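PDB 1FNU: exotoxin type A, which probably acts as a secreted superantigen toxin that contributes to streptococcal virulence, and is also known as scarlet fever toxin. Local coordinates for residues Y22-G27 with F192-Y197; H44-N49 with L70-N75; H85-C90 with S96-G101; V118-V121 with I126-L129; I172-K177 with F182-F187. One frame throughout, in Å; residues are numbered along the deposited sequence.

Interaction 1: Y22-G27 with F192-Y197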
# COMPACT_ATOMS: atom_id res chain seq x y z
N TYR A 22 16.68 15.18 4.73
CA TYR A 22 18.01 15.24 4.12
C TYR A 22 18.07 14.65 2.67
O TYR A 22 18.64 15.25 1.75
CB TYR A 22 19.09 14.50 4.98
CG TYR A 22 20.45 14.27 4.24
CD1 TYR A 22 21.36 15.34 3.99
CD2 TYR A 22 20.80 13.01 3.73
CE1 TYR A 22 22.52 15.16 3.29
CE2 TYR A 22 22.01 12.81 2.99
CZ TYR A 22 22.86 13.89 2.78
OH TYR A 22 24.07 13.72 2.09
N PHE A 23 17.54 13.43 2.46
CA PHE A 23 17.67 12.85 1.12
C PHE A 23 16.81 13.58 0.04
O PHE A 23 17.16 13.49 -1.13
CB PHE A 23 17.36 11.33 1.18
CG PHE A 23 18.45 10.51 1.83
CD1 PHE A 23 19.63 10.23 1.13
CD2 PHE A 23 18.27 9.97 3.14
CE1 PHE A 23 20.64 9.41 1.68
CE2 PHE A 23 19.23 9.16 3.73
CZ PHE A 23 20.44 8.87 3.00
N LEU A 24 15.77 14.29 0.45
CA LEU A 24 14.89 15.03 -0.45
C LEU A 24 15.65 16.27 -1.00
O LEU A 24 15.58 16.60 -2.17
CB LEU A 24 13.65 15.55 0.30
CG LEU A 24 12.57 14.63 0.92
CD1 LEU A 24 11.50 15.46 1.68
CD2 LEU A 24 12.00 13.70 -0.21
N TYR A 25 16.43 16.92 -0.15
CA TYR A 25 17.12 18.13 -0.56
C TYR A 25 18.59 18.01 -0.98
O TYR A 25 19.17 18.93 -1.63
CB TYR A 25 16.94 19.19 0.50
CG TYR A 25 15.45 19.59 0.65
CD1 TYR A 25 14.84 20.42 -0.30
CD2 TYR A 25 14.70 19.15 1.72
CE1 TYR A 25 13.49 20.84 -0.19
CE2 TYR A 25 13.36 19.53 1.88
CZ TYR A 25 12.75 20.39 0.93
OH TYR A 25 11.44 20.74 1.09
N GLU A 26 19.20 16.90 -0.59
CA GLU A 26 20.55 16.61 -1.00
C GLU A 26 20.44 15.98 -2.41
O GLU A 26 21.31 16.19 -3.24
CB GLU A 26 21.18 15.61 -0.08
CG GLU A 26 22.55 15.04 -0.57
CD GLU A 26 23.61 16.11 -0.70
OE1 GLU A 26 23.50 17.12 0.02
OE2 GLU A 26 24.56 15.93 -1.51
N GLY A 27 19.38 15.22 -2.68
CA GLY A 27 19.21 14.58 -4.00
C GLY A 27 18.87 15.60 -5.09
O GLY A 27 18.68 16.78 -4.77
N PHE A 192 6.77 11.75 11.00
CA PHE A 192 6.20 12.27 9.75
C PHE A 192 6.46 11.36 8.58
O PHE A 192 7.13 10.31 8.72
CB PHE A 192 6.86 13.65 9.41
CG PHE A 192 8.32 13.54 9.02
CD1 PHE A 192 9.29 13.21 9.98
CD2 PHE A 192 8.73 13.61 7.63
CE1 PHE A 192 10.61 12.95 9.63
CE2 PHE A 192 10.07 13.34 7.25
CZ PHE A 192 11.05 12.99 8.27
N THR A 193 5.90 11.73 7.43
CA THR A 193 6.25 11.01 6.21
C THR A 193 6.57 12.12 5.22
O THR A 193 6.03 13.27 5.29
CB THR A 193 5.08 10.15 5.57
OG1 THR A 193 3.98 11.01 5.28
CG2 THR A 193 4.68 9.01 6.44
N GLN A 194 7.41 11.76 4.28
CA GLN A 194 7.82 12.69 3.22
C GLN A 194 6.59 13.22 2.42
O GLN A 194 6.48 14.43 2.06
CB GLN A 194 8.81 11.95 2.30
CG GLN A 194 10.20 11.77 2.87
CD GLN A 194 11.02 10.78 2.03
OE1 GLN A 194 12.27 10.81 1.95
NE2 GLN A 194 10.30 9.86 1.40
N SER A 195 5.65 12.31 2.19
CA SER A 195 4.44 12.60 1.44
C SER A 195 3.62 13.72 2.11
O SER A 195 3.09 14.59 1.43
CB SER A 195 3.57 11.34 1.33
OG SER A 195 2.37 11.63 0.64
N LYS A 196 3.45 13.62 3.43
CA LYS A 196 2.70 14.62 4.17
C LYS A 196 3.42 16.00 4.26
O LYS A 196 2.81 17.04 4.02
CB LYS A 196 2.34 14.10 5.57
CG LYS A 196 3.49 14.41 6.58
CD LYS A 196 3.28 14.24 8.19
CE LYS A 196 1.98 14.96 8.77
NZ LYS A 196 1.85 16.53 8.60
N TYR A 197 4.74 15.96 4.50
CA TYR A 197 5.61 17.10 4.63
C TYR A 197 5.62 17.90 3.32
O TYR A 197 5.56 19.14 3.35
CB TYR A 197 7.08 16.70 4.86
CG TYR A 197 8.00 17.90 4.98
CD1 TYR A 197 7.89 18.77 6.07
CD2 TYR A 197 8.84 18.28 3.91
CE1 TYR A 197 8.54 19.98 6.09
CE2 TYR A 197 9.49 19.47 3.93
CZ TYR A 197 9.33 20.33 5.02
OH TYR A 197 9.98 21.55 5.04
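Leu-24 and Tyr-25, near the C-terminal end of helix 19-26, meet Gln-194 and Tyr-197 of the short helix 194-197. This is a buried helix-helix seam joining segments assigned to the OB-fold and beta-grasp parts of the toxin. The apolar share rests on Leu-24. Its chi1 of -65° sets CG beside the backbone N, and both methyls reach the stem of Gln-194: CD1 and CD2 of Leu-24 each lie 4.1 Å from Gln-194 CG, and CD2 also nears the amide carbon. Leu-24 CD1 grazes Tyr-197 CD2 at 4.5 Å, approaching that ring obliquely.

The aromatic share is an edge contact. Tyr-25 OH sits in the plane of the Tyr-197 ring, at its rim, 3.7 Å from Tyr-197 CE2. Both phenols find their polar partners beyond this seam: Tyr-25 OH bonds Tyr-201 OH, while Tyr-197 OH bonds Asp-185 O and Arg-150. A second subunit adds Glu-94, which takes a hydrogen bond from Gln-194 N.

The polar share within the segments is the N-cap of helix 194-197, where Lys-196 N donates to Thr-193 OG1 over 3.2 Å with an N-H...O angle of 159°.

Interaction 2: H44-N49 with L70-N75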
# COMPACT_ATOMS: atom_id res chain seq x y z
N HIS A 44 -7.48 15.92 -8.87
CA HIS A 44 -6.59 17.05 -8.57
C HIS A 44 -5.15 16.82 -8.90
O HIS A 44 -4.30 17.60 -8.51
CB HIS A 44 -6.68 17.46 -7.10
CG HIS A 44 -6.31 16.36 -6.13
ND1 HIS A 44 -7.23 15.56 -5.52
CD2 HIS A 44 -5.10 15.90 -5.74
CE1 HIS A 44 -6.61 14.63 -4.80
NE2 HIS A 44 -5.31 14.82 -4.92
N ASP A 45 -4.88 15.72 -9.59
CA ASP A 45 -3.54 15.43 -9.98
C ASP A 45 -3.40 15.36 -11.48
O ASP A 45 -4.42 15.34 -12.18
CB ASP A 45 -3.03 14.10 -9.31
CG ASP A 45 -3.70 12.78 -9.83
OD1 ASP A 45 -3.70 12.44 -11.06
OD2 ASP A 45 -4.20 11.97 -8.98
N LEU A 46 -2.13 15.37 -11.95
CA LEU A 46 -1.83 15.16 -13.40
C LEU A 46 -0.57 14.22 -13.42
O LEU A 46 0.32 14.36 -12.60
CB LEU A 46 -1.56 16.49 -14.17
CG LEU A 46 -2.73 17.52 -14.34
CD1 LEU A 46 -2.15 18.89 -14.81
CD2 LEU A 46 -3.81 16.84 -15.32
N ILE A 47 -0.55 13.27 -14.35
CA ILE A 47 0.48 12.25 -14.54
C ILE A 47 1.12 12.58 -15.84
O ILE A 47 0.43 12.95 -16.81
CB ILE A 47 -0.19 10.87 -14.65
CG1 ILE A 47 -0.87 10.57 -13.32
CG2 ILE A 47 0.79 9.80 -15.07
CD1 ILE A 47 -1.54 9.21 -13.36
N TYR A 48 2.44 12.45 -15.87
CA TYR A 48 3.27 12.79 -17.02
C TYR A 48 4.14 11.61 -17.39
O TYR A 48 4.68 10.90 -16.53
CB TYR A 48 4.16 14.04 -16.78
CG TYR A 48 3.41 15.38 -16.65
CD1 TYR A 48 2.65 15.69 -15.49
CD2 TYR A 48 3.39 16.30 -17.71
CE1 TYR A 48 1.89 16.89 -15.41
CE2 TYR A 48 2.64 17.50 -17.63
CZ TYR A 48 1.90 17.79 -16.50
OH TYR A 48 1.15 18.96 -16.50
N ASN A 49 4.14 11.32 -18.68
CA ASN A 49 4.94 10.22 -19.15
C ASN A 49 6.34 10.79 -19.32
O ASN A 49 6.72 11.18 -20.43
CB ASN A 49 4.39 9.68 -20.52
CG ASN A 49 5.30 8.59 -21.11
OD1 ASN A 49 5.61 7.64 -20.40
ND2 ASN A 49 5.78 8.75 -22.43
N LEU A 70 -6.66 23.27 -15.06
CA LEU A 70 -6.06 24.50 -15.67
C LEU A 70 -4.82 24.10 -16.50
O LEU A 70 -4.62 24.60 -17.61
CB LEU A 70 -5.60 25.53 -14.61
CG LEU A 70 -5.58 27.06 -14.88
CD1 LEU A 70 -4.41 27.61 -14.07
CD2 LEU A 70 -5.46 27.53 -16.36
N PHE A 71 -4.00 23.17 -15.96
CA PHE A 71 -2.78 22.73 -16.65
C PHE A 71 -2.89 21.48 -17.42
O PHE A 71 -1.97 21.17 -18.19
CB PHE A 71 -1.66 22.55 -15.64
CG PHE A 71 -1.20 23.84 -15.05
CD1 PHE A 71 -0.46 24.73 -15.83
CD2 PHE A 71 -1.52 24.19 -13.73
CE1 PHE A 71 -0.04 25.92 -15.30
CE2 PHE A 71 -1.09 25.43 -13.21
CZ PHE A 71 -0.36 26.27 -13.99
N LYS A 72 -4.00 20.76 -17.25
CA LYS A 72 -4.16 19.50 -17.94
C LYS A 72 -3.70 19.44 -19.40
O LYS A 72 -2.90 18.63 -19.84
CB LYS A 72 -5.64 19.07 -17.86
CG LYS A 72 -5.89 17.84 -18.66
CD LYS A 72 -7.11 17.12 -18.15
CE LYS A 72 -7.59 16.12 -19.19
NZ LYS A 72 -8.09 16.82 -20.48
N ASP A 73 -4.25 20.29 -20.20
CA ASP A 73 -3.83 20.27 -21.60
C ASP A 73 -2.74 21.16 -21.99
O ASP A 73 -2.51 21.30 -23.17
CB ASP A 73 -5.03 20.60 -22.47
CG ASP A 73 -6.08 19.53 -22.36
OD1 ASP A 73 -5.65 18.34 -22.25
OD2 ASP A 73 -7.30 19.84 -22.36
N LYS A 74 -2.07 21.76 -21.03
CA LYS A 74 -1.01 22.70 -21.29
C LYS A 74 0.44 22.18 -21.39
O LYS A 74 0.76 21.13 -20.78
CB LYS A 74 -1.07 23.80 -20.23
CG LYS A 74 -2.15 24.83 -20.41
CD LYS A 74 -3.51 24.20 -20.76
CE LYS A 74 -4.66 25.21 -20.81
NZ LYS A 74 -5.81 24.62 -21.62
N ASN A 75 1.31 22.84 -22.20
CA ASN A 75 2.69 22.38 -22.23
C ASN A 75 3.27 23.10 -20.99
O ASN A 75 3.12 24.33 -20.84
CB ASN A 75 3.44 22.79 -23.50
CG ASN A 75 2.72 22.28 -24.78
OD1 ASN A 75 2.65 21.06 -25.06
ND2 ASN A 75 2.15 23.23 -25.54
O HOH W 1 0.28 19.70 -18.69
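Leu-46 on strand 45-48 pushes its branched end against the last turn of helix 65-72. The two methyls divide the work. CD1 of Leu-46 lies 3.6 Å from Lys-72 N and, within the same patch, 3.8 Å from Phe-71 CB; CD2 of Leu-46 rests 3.8 Å from Lys-72 CB. With CG opposite the carbonyl carbon (chi1 -66°), both methyls are directed at the helix backbone, and the leucine meets the lysine stem at about a right angle. Lys-72 touches with its root while its chain leads away, ending in a salt bridge to Asp-73 whose hydrogen bond is weak.

Tyr-48, two residues along the strand and on the same side, reaches the helix segment through a water. Its OH donates to water 1 over a short 2.5 Å; the water then donates to Phe-71 O at 2.7 Å and to Lys-74 O at 2.6 Å. Two donors, the water and Lys-74 N, grip Phe-71 O.

Farther out, Leu-46 and Tyr-48 are set by backbone bonds to Thr-60 and Leu-58 of strand 57-61, and Lys-72 O is taken up by Ser-37 OG. A helix between the third and fourth strands, packed on the barrel, is the classical OB-fold arrangement. Chemically, the link from Tyr-48 to the two carbonyls is solvent-mediated, beside a purely apolar contact made by leucine.

Interaction 3: H85-C90 with S96-G101. With CD (cadmium ion), chain M; CD (cadmium ion), chain E.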
# COMPACT_ATOMS: atom_id res chain seq x y z
N HIS A 85 8.18 6.61 -1.47
CA HIS A 85 7.40 5.95 -0.40
C HIS A 85 6.00 6.58 -0.35
O HIS A 85 5.91 7.83 -0.16
CB HIS A 85 8.07 6.15 0.92
CG HIS A 85 7.39 5.38 2.02
ND1 HIS A 85 7.06 5.96 3.23
CD2 HIS A 85 6.89 4.12 2.06
CE1 HIS A 85 6.38 5.09 3.97
NE2 HIS A 85 6.25 3.97 3.29
N LEU A 86 4.95 5.75 -0.50
CA LEU A 86 3.53 6.15 -0.52
C LEU A 86 3.13 7.03 -1.76
O LEU A 86 2.18 7.81 -1.74
CB LEU A 86 3.11 6.92 0.74
CG LEU A 86 3.51 6.19 2.02
CD1 LEU A 86 3.11 7.00 3.28
CD2 LEU A 86 2.82 4.73 1.95
N CYS A 87 3.89 6.87 -2.84
CA CYS A 87 3.58 7.56 -4.08
C CYS A 87 2.70 6.58 -4.86
O CYS A 87 3.10 5.47 -5.13
CB CYS A 87 4.86 7.81 -4.90
SG CYS A 87 4.62 8.34 -6.67
N TYR A 88 1.50 6.97 -5.22
CA TYR A 88 0.71 6.04 -6.01
C TYR A 88 0.25 6.81 -7.26
O TYR A 88 -0.22 7.95 -7.18
CB TYR A 88 -0.47 5.53 -5.20
CG TYR A 88 -0.02 4.94 -3.87
CD1 TYR A 88 0.80 3.76 -3.82
CD2 TYR A 88 -0.46 5.53 -2.64
CE1 TYR A 88 1.18 3.16 -2.53
CE2 TYR A 88 -0.10 4.95 -1.38
CZ TYR A 88 0.72 3.76 -1.33
OH TYR A 88 1.07 3.21 -0.05
N LEU A 89 0.34 6.14 -8.39
CA LEU A 89 0.04 6.77 -9.63
C LEU A 89 -0.82 5.89 -10.53
O LEU A 89 -1.76 6.37 -11.19
CB LEU A 89 1.41 7.06 -10.20
CG LEU A 89 1.76 7.63 -11.50
CD1 LEU A 89 3.16 8.24 -11.44
CD2 LEU A 89 1.55 6.53 -12.54
N CYS A 90 -0.50 4.59 -10.56
CA CYS A 90 -1.19 3.62 -11.42
C CYS A 90 -0.94 2.17 -10.88
O CYS A 90 0.11 1.89 -10.31
CB CYS A 90 -0.66 3.71 -12.89
SG CYS A 90 -1.58 2.64 -14.11
N SER A 96 7.31 4.63 -10.36
CA SER A 96 6.84 6.03 -10.38
C SER A 96 7.49 6.93 -9.33
O SER A 96 8.16 6.42 -8.43
CB SER A 96 5.30 6.10 -10.32
OG SER A 96 4.76 5.17 -9.43
N ALA A 97 7.32 8.24 -9.50
CA ALA A 97 7.83 9.30 -8.64
C ALA A 97 6.66 10.27 -8.49
O ALA A 97 5.85 10.38 -9.39
CB ALA A 97 9.02 10.02 -9.32
N CYS A 98 6.60 10.97 -7.34
CA CYS A 98 5.53 11.88 -7.07
C CYS A 98 6.04 13.19 -6.54
O CYS A 98 7.05 13.26 -5.88
CB CYS A 98 4.55 11.30 -6.03
SG CYS A 98 3.43 9.92 -6.52
N ILE A 99 5.30 14.24 -6.87
CA ILE A 99 5.58 15.59 -6.40
C ILE A 99 4.26 16.33 -6.07
O ILE A 99 3.16 15.85 -6.34
CB ILE A 99 6.38 16.46 -7.47
CG1 ILE A 99 5.55 16.70 -8.79
CG2 ILE A 99 7.71 15.78 -7.85
CD1 ILE A 99 6.21 17.86 -9.66
N TYR A 100 4.40 17.49 -5.44
CA TYR A 100 3.26 18.33 -5.16
C TYR A 100 3.62 19.62 -5.90
O TYR A 100 4.81 20.02 -5.98
CB TYR A 100 3.09 18.58 -3.68
CG TYR A 100 2.50 17.40 -2.94
CD1 TYR A 100 1.11 17.18 -2.85
CD2 TYR A 100 3.36 16.49 -2.32
CE1 TYR A 100 0.60 16.07 -2.15
CE2 TYR A 100 2.88 15.40 -1.63
CZ TYR A 100 1.55 15.19 -1.54
OH TYR A 100 1.16 14.14 -0.83
N GLY A 101 2.60 20.19 -6.53
CA GLY A 101 2.78 21.39 -7.32
C GLY A 101 3.89 21.32 -8.34
O GLY A 101 4.00 20.35 -9.11
CD CD M . -4.01 3.45 -14.24
CD CD E . -0.50 3.47 -16.26
O HOH W 2 2.18 4.15 -8.99
O HOH W 3 -1.14 6.00 -16.51
O HOH W 4 1.92 3.43 -15.97
O HOH W 5 -1.19 1.46 -17.67
O HOH W 6 -4.76 5.33 -15.76
O HOH W 7 -4.42 1.53 -15.92
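Cys-87 and Cys-98 form the disulfide of this toxin, with SG of Cys-87 2.0 Å from SG of Cys-98 and a chi3 of 79°, close to the relaxed right angle. The bond ties loop 85-90 to strand 96-105 and closes a short disulfide loop like those of related enterotoxins. Cys-87 SG also lies 3.3 Å from Ala-97 C.

Two residues on, Leu-89 reaches Ser-96. Its CB is 3.9 Å from Ser-96 OG and its CG 4.0 Å from Ser-96 CB. With CG anti to the backbone N (chi1 176°), the chain stretches toward the strand until CD1, at the tip, abuts Ser-96 CB; that pair is modelled tighter than normal carbon contact, so its exact spacing is doubtful. CD1 of Leu-89 also comes within 4.0 Å of Ala-97 O. Water 2 adds a polar link, accepting from Cys-90 N and sharing a hydrogen bond with Ser-96 OG.

Beyond Leu-89, SG of Cys-90 bridges two cadmium ions, 2.5 Å from the cadmium of chain E and 2.6 Å from that of chain M. Waters fill sites on both ions, and Glu-91 of the fourth subunit shares a cadmium with this sulfur.

Within the fold, strand 96-105 runs between strands 75-80 and 57-61. Ala-97 and Ile-99 hold backbone bonds to strand 57-61, Cys-98 makes a backbone hydrogen bond with Tyr-83, and the loop, which follows strand 75-80, is joined to strand 96-105 by the disulfide.

Interaction 4: V118-V121 with I126-L129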
# COMPACT_ATOMS: atom_id res chain seq x y z
N VAL A 118 19.34 37.13 -4.71
CA VAL A 118 20.15 37.12 -3.49
C VAL A 118 19.34 36.60 -2.30
O VAL A 118 18.21 37.04 -2.07
CB VAL A 118 20.72 38.54 -3.25
CG1 VAL A 118 20.92 38.80 -1.78
CG2 VAL A 118 22.04 38.65 -4.04
N VAL A 119 19.91 35.62 -1.59
CA VAL A 119 19.21 35.02 -0.45
C VAL A 119 19.80 35.48 0.86
O VAL A 119 20.95 35.24 1.13
CB VAL A 119 19.25 33.44 -0.54
CG1 VAL A 119 18.60 32.82 0.67
CG2 VAL A 119 18.56 32.97 -1.83
N LYS A 120 18.97 36.14 1.67
CA LYS A 120 19.37 36.67 2.95
C LYS A 120 19.21 35.70 4.09
O LYS A 120 18.09 35.40 4.48
CB LYS A 120 18.57 37.92 3.29
CG LYS A 120 19.12 39.23 2.63
CD LYS A 120 18.24 40.42 3.04
CE LYS A 120 18.17 41.53 1.97
NZ LYS A 120 16.81 42.26 2.06
N VAL A 121 20.33 35.24 4.64
CA VAL A 121 20.25 34.33 5.76
C VAL A 121 20.63 34.95 7.10
O VAL A 121 21.68 35.59 7.23
CB VAL A 121 21.17 33.09 5.55
CG1 VAL A 121 21.00 32.12 6.72
CG2 VAL A 121 20.85 32.37 4.22
N ILE A 126 21.41 37.22 13.70
CA ILE A 126 22.32 38.04 12.91
C ILE A 126 22.39 37.51 11.50
O ILE A 126 22.52 36.29 11.29
CB ILE A 126 23.77 38.07 13.44
CG1 ILE A 126 24.56 36.89 12.89
CG2 ILE A 126 23.77 38.09 14.94
CD1 ILE A 126 26.06 36.98 13.09
N GLN A 127 22.29 38.43 10.52
CA GLN A 127 22.41 38.04 9.13
C GLN A 127 23.85 37.75 8.78
O GLN A 127 24.61 38.63 8.32
CB GLN A 127 21.94 39.13 8.20
CG GLN A 127 22.28 38.81 6.76
CD GLN A 127 21.66 39.81 5.85
OE1 GLN A 127 20.43 39.95 5.85
NE2 GLN A 127 22.48 40.54 5.07
N SER A 128 24.22 36.51 8.91
CA SER A 128 25.59 36.21 8.64
C SER A 128 25.94 35.81 7.25
O SER A 128 27.13 35.58 7.00
CB SER A 128 26.05 35.14 9.63
OG SER A 128 24.92 34.37 10.01
N LEU A 129 24.97 35.63 6.36
CA LEU A 129 25.33 35.27 4.98
C LEU A 129 24.29 35.48 3.92
O LEU A 129 23.07 35.44 4.16
CB LEU A 129 25.83 33.81 4.81
CG LEU A 129 25.02 32.55 4.39
CD1 LEU A 129 23.98 32.89 3.31
CD2 LEU A 129 25.97 31.46 3.80
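Val-121 is held by Leu-129 on the neighbouring strand in an antiparallel hydrogen-bonded pair, CA to CA 5.2 Å, within the hairpin of strands 110-123 and 126-135. The backbone bonds are uneven. Val-121 N donates to Leu-129 O over 2.8 Å, almost in line with the carbonyl bond (C=O...N 177°); the return bond, Leu-129 N to Val-121 O, is weak at 3.4 Å. Val-121 faces both Ser-128 and Leu-129, which makes this a classic beta bulge, and Ser-128 leaves extended geometry (psi -6°), as the first bulge residue does. Val-121 O gains a CA-H...O contact from Gln-127 CA at 3.2 Å.

Among side chains, Val-121 and Leu-129 lie side by side and point the same way. CG2 of Val-121 meets CD1 of Leu-129 in a contact closer than normal for carbon. The leucine chi1 of 96° is away from a staggered position, consistent with crowding here, though the exact fit is uncertain. The other pairing is mixed: Gln-127, extended beyond CG, crosses Lys-120 and sets OE1 3.6 Å from Lys-120 CG, alongside the methylenes.

Val-119, on the same strand, packs on Val-149 of helix 142-157, and Leu-129 packs on Lys-157 of that helix, so the bulge sits beside the helix of the beta-grasp fold. The short bond thus carries the pairing at the bulge while its partner is stretched; the next backbone bonding, Val-119 with Phe-131, continues the ladder.

Interaction 5: I172-K177 with F182-F187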
# COMPACT_ATOMS: atom_id res chain seq x y z
N ILE A 172 11.84 29.56 5.68
CA ILE A 172 12.22 30.38 4.53
C ILE A 172 10.96 31.20 4.27
O ILE A 172 9.83 30.68 4.35
CB ILE A 172 12.57 29.51 3.34
CG1 ILE A 172 12.97 30.39 2.16
CG2 ILE A 172 11.39 28.59 3.01
CD1 ILE A 172 13.52 29.63 1.01
N LYS A 173 11.17 32.48 4.00
CA LYS A 173 10.07 33.41 3.81
C LYS A 173 10.17 34.02 2.44
O LYS A 173 11.22 34.46 2.02
CB LYS A 173 10.11 34.53 4.87
CG LYS A 173 9.14 35.70 4.64
CD LYS A 173 9.26 36.80 5.72
CE LYS A 173 8.22 37.95 5.53
NZ LYS A 173 8.01 38.86 6.77
N PHE A 174 9.05 33.99 1.74
CA PHE A 174 8.96 34.52 0.41
C PHE A 174 8.17 35.85 0.48
O PHE A 174 7.10 35.94 1.11
CB PHE A 174 8.30 33.49 -0.49
CG PHE A 174 9.21 32.35 -0.89
CD1 PHE A 174 10.18 32.55 -1.83
CD2 PHE A 174 9.07 31.07 -0.31
CE1 PHE A 174 11.02 31.52 -2.22
CE2 PHE A 174 9.88 30.04 -0.68
CZ PHE A 174 10.86 30.26 -1.64
N ILE A 175 8.74 36.88 -0.13
CA ILE A 175 8.12 38.20 -0.13
C ILE A 175 7.91 38.66 -1.59
O ILE A 175 8.84 39.16 -2.22
CB ILE A 175 9.00 39.19 0.61
CG1 ILE A 175 9.53 38.55 1.91
CG2 ILE A 175 8.14 40.45 1.01
CD1 ILE A 175 10.69 39.26 2.39
N PRO A 176 6.68 38.47 -2.13
CA PRO A 176 6.28 38.83 -3.50
C PRO A 176 5.94 40.32 -3.53
O PRO A 176 5.13 40.77 -2.73
CB PRO A 176 5.01 37.98 -3.72
CG PRO A 176 4.92 37.09 -2.48
CD PRO A 176 5.51 37.95 -1.41
N LYS A 177 6.52 41.09 -4.46
CA LYS A 177 6.28 42.56 -4.57
C LYS A 177 4.98 43.02 -3.99
O LYS A 177 4.93 43.87 -3.10
CB LYS A 177 6.25 42.95 -6.04
CG LYS A 177 4.90 43.51 -6.55
CD LYS A 177 4.87 43.64 -8.06
CE LYS A 177 5.91 44.55 -8.52
NZ LYS A 177 7.21 44.12 -7.95
N PHE A 182 4.82 34.70 2.53
CA PHE A 182 4.51 33.37 3.08
C PHE A 182 5.77 32.60 3.50
O PHE A 182 6.92 32.99 3.17
CB PHE A 182 3.58 32.52 2.13
CG PHE A 182 4.13 32.34 0.74
CD1 PHE A 182 5.00 31.32 0.44
CD2 PHE A 182 3.85 33.28 -0.23
CE1 PHE A 182 5.61 31.24 -0.81
CE2 PHE A 182 4.46 33.23 -1.51
CZ PHE A 182 5.34 32.20 -1.80
N TRP A 183 5.62 31.50 4.22
CA TRP A 183 6.85 30.88 4.60
C TRP A 183 6.66 29.40 4.73
O TRP A 183 5.52 28.94 4.75
CB TRP A 183 7.39 31.50 5.91
CG TRP A 183 6.43 31.47 7.00
CD1 TRP A 183 5.55 32.45 7.37
CD2 TRP A 183 6.22 30.38 7.90
NE1 TRP A 183 4.80 32.03 8.46
CE2 TRP A 183 5.20 30.76 8.80
CE3 TRP A 183 6.80 29.10 8.03
CZ2 TRP A 183 4.73 29.91 9.83
CZ3 TRP A 183 6.33 28.25 9.07
CH2 TRP A 183 5.31 28.66 9.95
N PHE A 184 7.78 28.66 4.70
CA PHE A 184 7.76 27.20 4.82
C PHE A 184 8.70 26.82 5.99
O PHE A 184 9.81 27.36 6.08
CB PHE A 184 8.34 26.51 3.56
CG PHE A 184 7.64 26.84 2.27
CD1 PHE A 184 6.29 26.99 2.21
CD2 PHE A 184 8.37 26.94 1.10
CE1 PHE A 184 5.68 27.27 0.98
CE2 PHE A 184 7.72 27.21 -0.14
CZ PHE A 184 6.40 27.37 -0.16
N ASP A 185 8.25 25.90 6.85
CA ASP A 185 9.05 25.36 7.96
C ASP A 185 10.10 24.36 7.41
O ASP A 185 9.73 23.40 6.72
CB ASP A 185 8.14 24.62 8.93
CG ASP A 185 8.78 24.46 10.25
OD1 ASP A 185 10.03 24.25 10.24
OD2 ASP A 185 8.06 24.53 11.27
N PHE A 186 11.39 24.59 7.65
CA PHE A 186 12.40 23.66 7.18
C PHE A 186 12.28 22.29 7.84
O PHE A 186 12.85 21.33 7.36
CB PHE A 186 13.83 24.17 7.40
CG PHE A 186 14.28 25.27 6.44
CD1 PHE A 186 13.58 25.56 5.28
CD2 PHE A 186 15.49 25.93 6.65
CE1 PHE A 186 14.05 26.46 4.32
CE2 PHE A 186 16.00 26.87 5.69
CZ PHE A 186 15.26 27.13 4.51
N PHE A 187 11.54 22.21 8.94
CA PHE A 187 11.43 20.97 9.67
C PHE A 187 10.01 20.43 9.81
O PHE A 187 9.06 21.18 10.02
CB PHE A 187 12.07 21.14 11.08
CG PHE A 187 13.52 21.49 11.02
CD1 PHE A 187 14.45 20.57 10.55
CD2 PHE A 187 13.96 22.73 11.38
CE1 PHE A 187 15.84 20.90 10.40
CE2 PHE A 187 15.37 23.08 11.24
CZ PHE A 187 16.29 22.17 10.75
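Phe-174, Phe-182 and Phe-184 form an aromatic cluster on one face of a beta hairpin, strands 169-176 and 182-185, at an edge of the beta-grasp sheet. Phe-182 takes a chi1 of 56°, wedging CG between its backbone N and carbonyl carbon, and this brings the ring beneath CB of Phe-174. That CB stands over one face of the Phe-182 ring, 3.8 Å from its centroid, a CH-pi contact. The two rings are near parallel (29°) but slid apart, so they barely overlap. Farther out on the same side, CE2 of Phe-174 meets CE2 of Phe-184 at 3.6 Å, the rings oblique. Pro-176 CG closes on Phe-182 CE2 at 4.0 Å. At the far end Ile-172 CB meets Phe-186 CE1 at 3.5 Å, and the backbone N of Ile-172 lies over a face of that ring. Ile-214 of strand 212-219 and Asp-146 of helix 142-157 border the cluster.

Outward, four backbone bonds join the strands. Ile-172 exchanges two with Phe-184, Phe-174 two with Phe-182; the shortest is Phe-174 N to Phe-182 O at 2.8 Å. Lys-173 and Trp-183 form a non-hydrogen-bonded pair and project to the reverse face, where Lys-173 NZ makes a salt bridge with Asp-3 and Trp-183 NE1 bonds Gln-2 O.

At the polar edge an Asx turn ends the strand: Phe-187 N donates to Asp-185 OD1 over 2.9 Å, from 40° above the carboxylate plane.

Reading from the N terminus, helix segment 22-27 opens a loop that interaction 1 closes only at 192-197, and the other four contacts nest inside it in series without crossing. Interaction 2 closes first, around strand 57-61 and most of helix 65-72; interaction 3 follows, and both reach the OB-fold sheet, touching where Ile-47 packs on Leu-89. Interactions 4 and 5 then close hairpins toward the two edges of the beta-grasp sheet, their centres about 14 Å apart. Interaction 1 joins the halves: Ser-195 meets Tyr-100 of interaction 3, and Tyr-197 packs on Phe-187 of interaction 5. Interactions 2 and 4 lie farthest apart, centres about 37 Å.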